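Local coordinates for protein phosphoribosyl-aminoimidazole carboxylase (Aspergillus clavatus, PDB 3K5I) that probably catalyses the ATP-dependent carboxylation of 5-aminoimidazole ribonucleotide to N5-carboxyaminoimidazole ribonucleotide, a step of purine biosynthesis, at residues V227-E232 and K237-P242; D233-L238 and G371-H376; I332-I337 and Q392-V397. All blocks are in the same frame, centred on the assembly; numbering follows the deposited sequence.

In the fold
The three contacts lie in and against one antiparallel sheet, in which strands 221-232, 235-241, 331-337 and 373-380 are successive neighbours. Contact 1 is a buried hairpin held by backbone hydrogen bonds, with a sodium ion and ADP at one end. Contact 2 shares K237 and L238 with it. It reaches from strand 235-241 past strand 331-337 to strand 373-380. It is only partly buried and joins its segments by side-chain packing and a water, between ADP and AIR. Contact 3 is buried and wholly apolar, farther from the ligands, where helix 384-399 packs on the sheet. L238 touches L334, linking contacts 1 and 3.

Contact 1. Residues V227-E232 and K237-P242; sequences VETVQE and KLVYAP. With NA (sodium ion), chain E; ADP (adenosine-5'-diphosphate), chain G.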
loop_
_atom_site.group_PDB
_atom_site.type_symbol
_atom_site.label_atom_id
_atom_site.label_comp_id
_atom_site.label_asym_id
_atom_site.label_seq_id
_atom_site.Cartn_x
_atom_site.Cartn_y
_atom_site.Cartn_z
ATOM N N VAL A 227 3.590 -15.357 -14.934
ATOM C CA VAL A 227 4.304 -14.129 -15.303
ATOM C C VAL A 227 5.641 -14.502 -15.983
ATOM O O VAL A 227 6.145 -15.654 -15.924
ATOM C CB VAL A 227 4.560 -13.136 -14.160
ATOM C CG1 VAL A 227 3.237 -12.684 -13.519
ATOM C CG2 VAL A 227 5.437 -13.772 -13.214
ATOM N N GLU A 228 6.166 -13.543 -16.737
ATOM C CA GLU A 228 7.386 -13.707 -17.522
ATOM C C GLU A 228 8.420 -12.913 -16.778
ATOM O O GLU A 228 8.184 -11.733 -16.506
ATOM C CB GLU A 228 7.130 -12.820 -18.748
ATOM C CG GLU A 228 8.412 -12.514 -19.486
ATOM C CD GLU A 228 8.093 -11.844 -20.800
ATOM O OE1 GLU A 228 6.929 -11.503 -21.081
ATOM O OE2 GLU A 228 9.032 -11.633 -21.566
ATOM N N THR A 229 9.562 -13.513 -16.481
ATOM C CA THR A 229 10.535 -12.744 -15.748
ATOM C C THR A 229 11.809 -12.590 -16.541
ATOM O O THR A 229 12.108 -13.405 -17.402
ATOM C CB THR A 229 10.911 -13.498 -14.441
ATOM O OG1 THR A 229 11.286 -14.868 -14.676
ATOM C CG2 THR A 229 9.673 -13.604 -13.634
ATOM N N VAL A 230 12.589 -11.565 -16.235
ATOM C CA VAL A 230 13.855 -11.381 -16.945
ATOM C C VAL A 230 14.958 -11.209 -15.925
ATOM O O VAL A 230 14.925 -10.324 -15.053
ATOM C CB VAL A 230 13.874 -10.234 -17.982
ATOM C CG1 VAL A 230 15.205 -10.283 -18.729
ATOM C CG2 VAL A 230 12.664 -10.309 -18.960
ATOM N N GLN A 231 15.957 -12.081 -16.049
ATOM C CA GLN A 231 17.056 -12.077 -15.102
ATOM C C GLN A 231 18.331 -11.676 -15.796
ATOM O O GLN A 231 18.517 -11.972 -16.964
ATOM C CB GLN A 231 17.305 -13.488 -14.533
ATOM C CG GLN A 231 16.523 -13.858 -13.269
ATOM C CD GLN A 231 15.038 -13.770 -13.560
ATOM O OE1 GLN A 231 14.302 -13.039 -12.881
ATOM N NE2 GLN A 231 14.587 -14.487 -14.626
ATOM N N GLU A 232 19.200 -11.012 -15.057
ATOM C CA GLU A 232 20.521 -10.652 -15.593
ATOM C C GLU A 232 21.547 -10.832 -14.498
ATOM O O GLU A 232 21.379 -10.347 -13.366
ATOM C CB GLU A 232 20.669 -9.314 -16.318
ATOM C CG GLU A 232 19.664 -8.225 -16.021
ATOM C CD GLU A 232 20.332 -6.858 -15.928
ATOM O OE1 GLU A 232 20.406 -6.154 -16.969
ATOM O OE2 GLU A 232 20.807 -6.491 -14.828
ATOM N N LYS A 237 15.263 -8.950 -12.827
ATOM C CA LYS A 237 15.296 -7.564 -13.251
ATOM C C LYS A 237 13.888 -7.044 -13.524
ATOM O O LYS A 237 13.436 -6.068 -12.913
ATOM C CB LYS A 237 16.229 -7.418 -14.462
ATOM C CG LYS A 237 16.338 -5.993 -14.982
ATOM C CD LYS A 237 17.270 -6.009 -16.194
ATOM C CE LYS A 237 17.024 -4.898 -17.217
ATOM N NZ LYS A 237 17.875 -5.160 -18.423
ATOM N N LEU A 238 13.205 -7.720 -14.432
ATOM C CA LEU A 238 11.847 -7.299 -14.763
ATOM C C LEU A 238 10.878 -8.441 -14.618
ATOM O O LEU A 238 11.273 -9.617 -14.751
ATOM C CB LEU A 238 11.680 -7.043 -16.266
ATOM C CG LEU A 238 12.575 -5.875 -16.643
ATOM C CD1 LEU A 238 12.988 -5.882 -18.140
ATOM C CD2 LEU A 238 11.646 -4.734 -16.250
ATOM N N VAL A 239 9.622 -8.045 -14.401
ATOM C CA VAL A 239 8.495 -8.980 -14.344
ATOM C C VAL A 239 7.360 -8.385 -15.214
ATOM O O VAL A 239 7.061 -7.220 -15.015
ATOM C CB VAL A 239 8.049 -9.371 -12.910
ATOM C CG1 VAL A 239 6.788 -10.283 -12.977
ATOM C CG2 VAL A 239 9.188 -10.107 -12.145
ATOM N N TYR A 240 6.763 -9.145 -16.142
ATOM C CA TYR A 240 5.618 -8.710 -16.997
ATOM C C TYR A 240 4.464 -9.596 -16.586
ATOM O O TYR A 240 4.460 -10.820 -16.662
ATOM C CB TYR A 240 5.853 -8.913 -18.489
ATOM C CG TYR A 240 7.051 -8.152 -18.981
ATOM C CD1 TYR A 240 8.344 -8.593 -18.703
ATOM C CD2 TYR A 240 6.890 -6.951 -19.654
ATOM C CE1 TYR A 240 9.443 -7.888 -19.116
ATOM C CE2 TYR A 240 8.023 -6.231 -20.069
ATOM C CZ TYR A 240 9.273 -6.712 -19.833
ATOM O OH TYR A 240 10.307 -5.923 -20.293
ATOM N N ALA A 241 3.413 -8.954 -16.120
ATOM C CA ALA A 241 2.324 -9.765 -15.635
ATOM C C ALA A 241 1.017 -9.344 -16.282
ATOM O O ALA A 241 0.646 -8.190 -16.226
ATOM C CB ALA A 241 2.351 -9.609 -14.067
ATOM N N PRO A 242 0.322 -10.271 -16.942
ATOM C CA PRO A 242 0.723 -11.672 -17.055
ATOM C C PRO A 242 1.804 -11.768 -18.129
ATOM O O PRO A 242 2.050 -10.743 -18.776
ATOM C CB PRO A 242 -0.574 -12.327 -17.538
ATOM C CG PRO A 242 -1.166 -11.229 -18.420
ATOM C CD PRO A 242 -0.710 -9.911 -17.925
HETATM NA NA NA E . 18.591 -13.677 -18.774
HETATM P PB ADP G . 18.873 -17.793 -6.969
HETATM O O1B ADP G . 19.979 -16.989 -6.401
HETATM O O2B ADP G . 18.489 -18.504 -5.690
HETATM O O3B ADP G . 17.454 -17.447 -7.525
HETATM P PA ADP G . 18.672 -19.476 -9.441
HETATM O O1A ADP G . 17.231 -19.240 -9.557
HETATM O O2A ADP G . 18.947 -20.946 -9.635
HETATM O O3A ADP G . 19.297 -18.857 -8.096
HETATM O "O5'" ADP G . 19.236 -18.693 -10.726
HETATM C "C5'" ADP G . 18.834 -17.354 -11.039
HETATM C "C4'" ADP G . 18.709 -17.204 -12.534
HETATM O "O4'" ADP G . 19.969 -17.553 -13.164
HETATM C "C3'" ADP G . 17.756 -18.115 -13.288
HETATM O "O3'" ADP G . 16.535 -17.362 -13.384
HETATM C "C2'" ADP G . 18.302 -18.195 -14.718
HETATM O "O2'" ADP G . 18.346 -16.882 -15.352
HETATM C "C1'" ADP G . 19.754 -18.316 -14.307
HETATM N N9 ADP G . 20.048 -19.739 -14.251
HETATM C C8 ADP G . 19.925 -20.513 -13.129
HETATM N N7 ADP G . 20.112 -21.821 -13.421
HETATM C C5 ADP G . 20.431 -21.792 -14.763
HETATM C C6 ADP G . 20.863 -22.860 -15.620
HETATM N N6 ADP G . 20.988 -24.058 -15.516
HETATM N N1 ADP G . 21.105 -22.506 -16.916
HETATM C C2 ADP G . 21.056 -21.205 -17.390
HETATM N N3 ADP G . 20.771 -20.224 -16.577
HETATM C C4 ADP G . 20.445 -20.523 -15.307
HETATM O O HOH W 1 16.185 -14.189 -18.031
HETATM O O HOH W 2 21.153 -12.235 -18.821
HETATM O O HOH W 3 18.290 -11.441 -19.952
HETATM O O HOH W 4 18.834 -14.527 -21.070
HETATM O O HOH W 5 19.444 -15.797 -16.920
#
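E228 and V230 pair with Y240 and L238 across a beta hairpin within the ATP-grasp domain. Strands 221-232 and 235-241 run antiparallel. E228 and Y240 form a hydrogen-bonded pair, with Y240 N 3.0 Å from E228 O. V230 and L238 form the next such pair, and V230 N lies 2.8 Å from L238 O. Between them, T229 and V239 make a non-hydrogen-bonded pair. V230 O takes two donors. L238 N comes in on a lone pair in the carbonyl plane. K237 N lies nearly in line with the C=O bond, but its N-H is bent away (142°). K237 and L238 thus both face V230, a classic beta bulge.

The charged contacts sit beside these bonds. K237 stretches out fully and sets NZ 3.1 Å from E232 OE1, above the carboxylate plane, as a salt bridge. E228 has CG anti to its own N (chi1 163°), and its extended chain passes across Y240. Its carboxylate is turned 35° from the ring. OE1 is salt-bridged to R244, which also makes a cation-pi contact with Y240.

Apolar pairs lie on both faces. V239 CG1 meets V227 CG2 at 3.7 Å, and its CG2 lies beside T229 CG2, the two side chains pointing the same way. On the other face V230 CG2 reaches the Y240 ring at its edge, 4.0 Å from Y240 CE1.

Q231 turns to the ligands. NE2 bonds to E209, and CG lies 3.5 Å from ADP O3'. Q231 O binds the sodium ion at 2.5 Å, together with five waters. One of these waters also accepts a bond from Q231 N, at 2.9 Å.

Contact 2. Residues D233-L238 and G371-H376; sequences DSICKL and GRKMGH. With AIR (5-aminoimidazole ribonucleotide), chain I; ADP (adenosine-5'-diphosphate), chain G.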
loop_
_atom_site.group_PDB
_atom_site.type_symbol
_atom_site.label_atom_id
_atom_site.label_comp_id
_atom_site.label_asym_id
_atom_site.label_seq_id
_atom_site.Cartn_x
_atom_site.Cartn_y
_atom_site.Cartn_z
ATOM N N ASP A 233 22.595 -11.554 -14.877
ATOM C CA ASP A 233 23.681 -11.902 -13.985
ATOM C C ASP A 233 23.038 -12.706 -12.920
ATOM O O ASP A 233 23.426 -12.608 -11.776
ATOM C CB ASP A 233 24.353 -10.708 -13.329
ATOM C CG ASP A 233 25.028 -9.846 -14.345
ATOM O OD1 ASP A 233 25.078 -8.602 -14.183
ATOM O OD2 ASP A 233 25.481 -10.482 -15.313
ATOM N N SER A 234 22.076 -13.535 -13.286
ATOM C CA SER A 234 21.458 -14.382 -12.251
ATOM C C SER A 234 20.498 -13.631 -11.290
ATOM O O SER A 234 19.993 -14.176 -10.326
ATOM C CB SER A 234 22.552 -15.141 -11.492
ATOM O OG SER A 234 22.569 -16.515 -11.808
ATOM N N ILE A 235 20.206 -12.364 -11.507
ATOM C CA ILE A 235 19.291 -11.670 -10.596
ATOM C C ILE A 235 18.027 -11.253 -11.328
ATOM O O ILE A 235 18.123 -10.885 -12.472
ATOM C CB ILE A 235 19.940 -10.366 -10.064
ATOM C CG1 ILE A 235 21.388 -10.627 -9.669
ATOM C CG2 ILE A 235 19.031 -9.573 -9.097
ATOM C CD1 ILE A 235 22.226 -9.331 -9.330
ATOM N N CYS A 236 16.857 -11.238 -10.692
ATOM C CA CYS A 236 15.670 -10.814 -11.401
ATOM C C CYS A 236 15.777 -9.311 -11.665
ATOM O O CYS A 236 16.252 -8.502 -10.840
ATOM C CB CYS A 236 14.439 -11.091 -10.537
ATOM S SG CYS A 236 12.844 -10.478 -11.199
ATOM N N LYS A 237 15.263 -8.950 -12.827
ATOM C CA LYS A 237 15.296 -7.564 -13.251
ATOM C C LYS A 237 13.888 -7.044 -13.524
ATOM O O LYS A 237 13.436 -6.068 -12.913
ATOM C CB LYS A 237 16.229 -7.418 -14.462
ATOM C CG LYS A 237 16.338 -5.993 -14.982
ATOM C CD LYS A 237 17.270 -6.009 -16.194
ATOM C CE LYS A 237 17.024 -4.898 -17.217
ATOM N NZ LYS A 237 17.875 -5.160 -18.423
ATOM N N LEU A 238 13.205 -7.720 -14.432
ATOM C CA LEU A 238 11.847 -7.299 -14.763
ATOM C C LEU A 238 10.878 -8.441 -14.618
ATOM O O LEU A 238 11.273 -9.617 -14.751
ATOM C CB LEU A 238 11.680 -7.043 -16.266
ATOM C CG LEU A 238 12.575 -5.875 -16.643
ATOM C CD1 LEU A 238 12.988 -5.882 -18.140
ATOM C CD2 LEU A 238 11.646 -4.734 -16.250
ATOM N N GLY A 371 24.337 -4.805 -7.105
ATOM C CA GLY A 371 23.617 -6.062 -7.259
ATOM C C GLY A 371 22.585 -6.209 -6.135
ATOM O O GLY A 371 21.748 -7.104 -6.223
ATOM N N ARG A 372 22.634 -5.371 -5.095
ATOM C CA ARG A 372 21.681 -5.452 -3.982
ATOM C C ARG A 372 20.349 -4.868 -4.388
ATOM O O ARG A 372 20.247 -3.745 -4.924
ATOM C CB ARG A 372 22.169 -4.834 -2.659
ATOM C CG ARG A 372 21.779 -5.472 -1.338
ATOM C CD ARG A 372 22.047 -4.561 -0.119
ATOM N NE ARG A 372 21.334 -5.040 1.073
ATOM C CZ ARG A 372 21.175 -4.445 2.251
ATOM N NH1 ARG A 372 21.777 -3.294 2.457
ATOM N NH2 ARG A 372 20.441 -5.020 3.212
ATOM N N LYS A 373 19.347 -5.697 -4.085
ATOM C CA LYS A 373 17.943 -5.369 -4.285
ATOM C C LYS A 373 17.551 -4.320 -3.230
ATOM O O LYS A 373 17.407 -4.605 -2.030
ATOM C CB LYS A 373 16.972 -6.574 -4.191
ATOM C CG LYS A 373 17.083 -7.577 -5.332
ATOM C CD LYS A 373 16.126 -8.744 -5.158
ATOM C CE LYS A 373 16.377 -9.779 -6.274
ATOM N NZ LYS A 373 15.510 -11.019 -6.064
ATOM N N MET A 374 17.368 -3.114 -3.742
ATOM C CA MET A 374 17.052 -1.965 -2.951
ATOM C C MET A 374 15.655 -1.388 -2.983
ATOM O O MET A 374 15.308 -0.513 -2.164
ATOM C CB MET A 374 18.023 -0.922 -3.518
ATOM C CG MET A 374 19.522 -1.325 -3.350
ATOM S SD MET A 374 20.020 -1.811 -1.697
ATOM C CE MET A 374 19.880 -0.334 -0.478
ATOM N N GLY A 375 14.838 -1.857 -3.924
ATOM C CA GLY A 375 13.491 -1.359 -4.002
ATOM C C GLY A 375 12.971 -1.908 -5.373
ATOM O O GLY A 375 13.656 -2.692 -6.002
ATOM N N HIS A 376 11.755 -1.566 -5.792
ATOM C CA HIS A 376 11.121 -1.968 -7.047
ATOM C C HIS A 376 10.101 -0.925 -7.421
ATOM O O HIS A 376 9.653 -0.173 -6.563
ATOM C CB HIS A 376 10.510 -3.370 -7.044
ATOM C CG HIS A 376 9.190 -3.482 -6.322
ATOM N ND1 HIS A 376 9.114 -3.931 -5.020
ATOM C CD2 HIS A 376 7.903 -3.291 -6.725
ATOM C CE1 HIS A 376 7.846 -4.010 -4.647
ATOM N NE2 HIS A 376 7.084 -3.616 -5.661
HETATM N N1 AIR I . 14.786 -12.461 0.401
HETATM C C2 AIR I . 14.657 -13.676 1.009
HETATM N N3 AIR I . 15.067 -14.718 0.291
HETATM C C4 AIR I . 15.452 -14.127 -0.899
HETATM C C5 AIR I . 15.299 -12.743 -0.855
HETATM N N6 AIR I . 15.571 -11.775 -1.786
HETATM C "C1'" AIR I . 14.552 -11.069 0.850
HETATM C "C2'" AIR I . 13.992 -10.965 2.287
HETATM C "C3'" AIR I . 15.346 -11.218 2.973
HETATM C "C4'" AIR I . 16.189 -10.188 2.217
HETATM O "O4'" AIR I . 15.852 -10.510 0.853
HETATM O "O2'" AIR I . 13.275 -9.782 2.693
HETATM O "O3'" AIR I . 15.199 -11.080 4.370
HETATM C "C5'" AIR I . 17.365 -9.273 2.502
HETATM O "O5'" AIR I . 18.408 -9.334 1.487
HETATM P P AIR I . 19.752 -8.470 1.723
HETATM O O6 AIR I . 19.959 -7.398 0.521
HETATM O O7 AIR I . 20.807 -9.521 1.774
HETATM O O8 AIR I . 19.579 -7.728 3.028
HETATM P PB ADP G . 18.873 -17.793 -6.969
HETATM O O1B ADP G . 19.979 -16.989 -6.401
HETATM O O2B ADP G . 18.489 -18.504 -5.690
HETATM O O3B ADP G . 17.454 -17.447 -7.525
HETATM P PA ADP G . 18.672 -19.476 -9.441
HETATM O O1A ADP G . 17.231 -19.240 -9.557
HETATM O O2A ADP G . 18.947 -20.946 -9.635
HETATM O O3A ADP G . 19.297 -18.857 -8.096
HETATM O "O5'" ADP G . 19.236 -18.693 -10.726
HETATM C "C5'" ADP G . 18.834 -17.354 -11.039
HETATM C "C4'" ADP G . 18.709 -17.204 -12.534
HETATM O "O4'" ADP G . 19.969 -17.553 -13.164
HETATM C "C3'" ADP G . 17.756 -18.115 -13.288
HETATM O "O3'" ADP G . 16.535 -17.362 -13.384
HETATM C "C2'" ADP G . 18.302 -18.195 -14.718
HETATM O "O2'" ADP G . 18.346 -16.882 -15.352
HETATM C "C1'" ADP G . 19.754 -18.316 -14.307
HETATM N N9 ADP G . 20.048 -19.739 -14.251
HETATM C C8 ADP G . 19.925 -20.513 -13.129
HETATM N N7 ADP G . 20.112 -21.821 -13.421
HETATM C C5 ADP G . 20.431 -21.792 -14.763
HETATM C C6 ADP G . 20.863 -22.860 -15.620
HETATM N N6 ADP G . 20.988 -24.058 -15.516
HETATM N N1 ADP G . 21.105 -22.506 -16.916
HETATM C C2 ADP G . 21.056 -21.205 -17.390
HETATM N N3 ADP G . 20.771 -20.224 -16.577
HETATM C C4 ADP G . 20.445 -20.523 -15.307
HETATM O O HOH W 6 16.082 -12.807 -8.285
#
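K373 NZ, at the end of a chain that lies against I235, is gripped by three partners. It forms a salt bridge with D173, a hydrogen bond with N294 OD1, and a bond to a water whose oxygen is 2.9 Å away. The same water accepts from C236 N at 3.0 Å, so it ties the two segments together. These bonds hold the ammonium end in place.

The direct contact is small, made by I235 carbons against the K373 chain and the G371 backbone. K373 is extended beyond CG (chi2 179°), which carries CE to I235 and NZ to the water. K373 CE comes 3.9 Å from I235 CG2. The two side chains run alongside each other, pointing opposite ways. The other branch of I235 rests on the G371 backbone, with CD1 3.9 Å from G371 O. Strand 331-337 lies between the two strands in the sheet.

Each segment also contributes to a ligand pocket. R372 meets the AIR phosphate at the edge of its guanidinium, near the plane. NE is 2.8 Å from AIR O6, and NH2 is 2.8 Å from AIR O8, both nearly straight. These two bonds fix the rotation of the group, and NH1 is held by A367 O. R175 touches R372 and also bonds to AIR. In the ADP pocket, S234 OG lies 3.1 Å from ADP O4' and also bonds to N177.

The contact therefore sits between the nucleotide and the ribonucleotide, in the active-site region of an ATP-grasp enzyme, with R372 among the AIR-binding residues.

Contact 3. Residues I332-I337 and Q392-V397; sequences IMLNII and QPLIDV
No ring, amide or carboxylate takes part where L334 meets L394 and I395, so there are no faces or edges to stack. The contact is made by branched aliphatic groups alone. L334 projects from strand 331-337 toward the helix. Its CG is anti to the backbone N (chi1 179°), which carries CG toward the helix, and chi2 (82°) turns the two methyls to different partners. L334 CD2 is 4.0 Å from L394 CG and 4.1 Å from L394 CD2. L334 CD1 is 4.3 Å from I395 CG1.

L394 also points toward the strand, and its side chain crosses that of L334 at a slant. Beyond this pair, L394 touches C351 and A352 of helix 344-352. L334 touches L238 of strand 235-241. L334 and L394 are buried, while I395 is partly exposed.

Along the same strand, I332 packs on M384, A387, E388 and I391, earlier in helix 384-399. The helix follows strand 373-380 in the chain and packs against the neighbouring strand 331-337. This is plain helix-on-sheet packing: an alpha-helix laid on one face of an antiparallel beta sheet.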
loop_
_atom_site.group_PDB
_atom_site.type_symbol
_atom_site.label_atom_id
_atom_site.label_comp_id
_atom_site.label_asym_id
_atom_site.label_seq_id
_atom_site.Cartn_x
_atom_site.Cartn_y
_atom_site.Cartn_z
ATOM N N ILE A 332 4.157 -4.142 -15.131
ATOM C CA ILE A 332 5.554 -4.520 -15.279
ATOM C C ILE A 332 6.267 -4.103 -13.980
ATOM O O ILE A 332 6.065 -2.979 -13.500
ATOM C CB ILE A 332 6.223 -3.736 -16.512
ATOM C CG1 ILE A 332 5.516 -4.107 -17.811
ATOM C CG2 ILE A 332 7.690 -4.189 -16.803
ATOM C CD1 ILE A 332 5.831 -3.130 -18.920
ATOM N N MET A 333 7.099 -4.978 -13.416
ATOM C CA MET A 333 7.838 -4.580 -12.210
ATOM C C MET A 333 9.281 -4.652 -12.664
ATOM O O MET A 333 9.696 -5.631 -13.340
ATOM C CB MET A 333 7.586 -5.518 -11.015
ATOM C CG MET A 333 8.411 -5.278 -9.697
ATOM S SD MET A 333 9.219 -6.842 -9.192
ATOM C CE MET A 333 10.451 -7.028 -10.360
ATOM N N LEU A 334 9.985 -3.592 -12.266
ATOM C CA LEU A 334 11.418 -3.436 -12.514
ATOM C C LEU A 334 12.140 -3.417 -11.142
ATOM O O LEU A 334 11.697 -2.754 -10.207
ATOM C CB LEU A 334 11.676 -2.123 -13.274
ATOM C CG LEU A 334 13.170 -1.870 -13.542
ATOM C CD1 LEU A 334 13.741 -2.601 -14.745
ATOM C CD2 LEU A 334 13.293 -0.425 -13.838
ATOM N N ASN A 335 13.219 -4.168 -10.952
ATOM C CA ASN A 335 13.880 -4.138 -9.648
ATOM C C ASN A 335 14.823 -2.968 -9.691
ATOM O O ASN A 335 15.244 -2.670 -10.781
ATOM C CB ASN A 335 14.759 -5.393 -9.425
ATOM C CG ASN A 335 14.017 -6.459 -8.636
ATOM O OD1 ASN A 335 13.005 -6.162 -7.975
ATOM N ND2 ASN A 335 14.474 -7.706 -8.727
ATOM N N ILE A 336 15.156 -2.379 -8.543
ATOM C CA ILE A 336 16.121 -1.311 -8.402
ATOM C C ILE A 336 17.234 -2.012 -7.649
ATOM O O ILE A 336 17.173 -2.304 -6.465
ATOM C CB ILE A 336 15.627 -0.214 -7.539
ATOM C CG1 ILE A 336 14.424 0.435 -8.208
ATOM C CG2 ILE A 336 16.726 0.807 -7.353
ATOM C CD1 ILE A 336 13.923 1.455 -7.277
ATOM N N ILE A 337 18.271 -2.328 -8.398
ATOM C CA ILE A 337 19.426 -3.062 -7.918
ATOM C C ILE A 337 20.572 -2.116 -7.579
ATOM O O ILE A 337 20.767 -1.146 -8.311
ATOM C CB ILE A 337 19.832 -3.831 -9.237
ATOM C CG1 ILE A 337 18.659 -4.688 -9.640
ATOM C CG2 ILE A 337 21.053 -4.679 -9.055
ATOM C CD1 ILE A 337 18.164 -5.309 -8.343
ATOM N N GLN A 392 9.579 2.217 -20.488
ATOM C CA GLN A 392 10.878 2.266 -21.195
ATOM C C GLN A 392 12.017 3.190 -20.760
ATOM O O GLN A 392 13.167 2.789 -20.508
ATOM C CB GLN A 392 10.707 2.421 -22.702
ATOM C CG GLN A 392 11.995 2.122 -23.466
ATOM C CD GLN A 392 12.492 0.738 -23.157
ATOM O OE1 GLN A 392 12.057 -0.230 -23.777
ATOM N NE2 GLN A 392 13.376 0.630 -22.170
ATOM N N PRO A 393 11.693 4.467 -20.680
ATOM C CA PRO A 393 12.676 5.451 -20.284
ATOM C C PRO A 393 13.381 5.198 -18.949
ATOM O O PRO A 393 14.558 5.523 -18.762
ATOM C CB PRO A 393 11.879 6.743 -20.276
ATOM C CG PRO A 393 10.628 6.461 -20.880
ATOM C CD PRO A 393 10.333 5.015 -20.711
ATOM N N LEU A 394 12.646 4.636 -18.004
ATOM C CA LEU A 394 13.159 4.311 -16.674
ATOM C C LEU A 394 14.077 3.090 -16.796
ATOM O O LEU A 394 15.090 2.994 -16.103
ATOM C CB LEU A 394 11.947 3.873 -15.852
ATOM C CG LEU A 394 12.304 3.389 -14.441
ATOM C CD1 LEU A 394 13.135 4.385 -13.685
ATOM C CD2 LEU A 394 11.016 2.995 -13.658
ATOM N N ILE A 395 13.722 2.158 -17.675
ATOM C CA ILE A 395 14.598 0.993 -17.880
ATOM C C ILE A 395 15.810 1.608 -18.577
ATOM O O ILE A 395 16.959 1.280 -18.272
ATOM C CB ILE A 395 13.942 0.063 -18.923
ATOM C CG1 ILE A 395 12.630 -0.574 -18.412
ATOM C CG2 ILE A 395 14.956 -0.866 -19.623
ATOM C CD1 ILE A 395 12.028 -1.703 -19.422
ATOM N N ASP A 396 15.551 2.533 -19.498
ATOM C CA ASP A 396 16.647 3.195 -20.205
ATOM C C ASP A 396 17.652 3.851 -19.274
ATOM O O ASP A 396 18.844 3.692 -19.428
ATOM C CB ASP A 396 16.118 4.280 -21.107
ATOM C CG ASP A 396 15.637 3.731 -22.411
ATOM O OD1 ASP A 396 15.949 2.511 -22.581
ATOM O OD2 ASP A 396 14.996 4.548 -23.154
ATOM N N VAL A 397 17.161 4.569 -18.278
ATOM C CA VAL A 397 18.038 5.248 -17.320
ATOM C C VAL A 397 18.718 4.231 -16.410
ATOM O O VAL A 397 19.865 4.342 -15.950
ATOM C CB VAL A 397 17.079 6.026 -16.376
ATOM C CG1 VAL A 397 17.587 6.103 -14.924
ATOM C CG2 VAL A 397 16.549 7.358 -16.956
#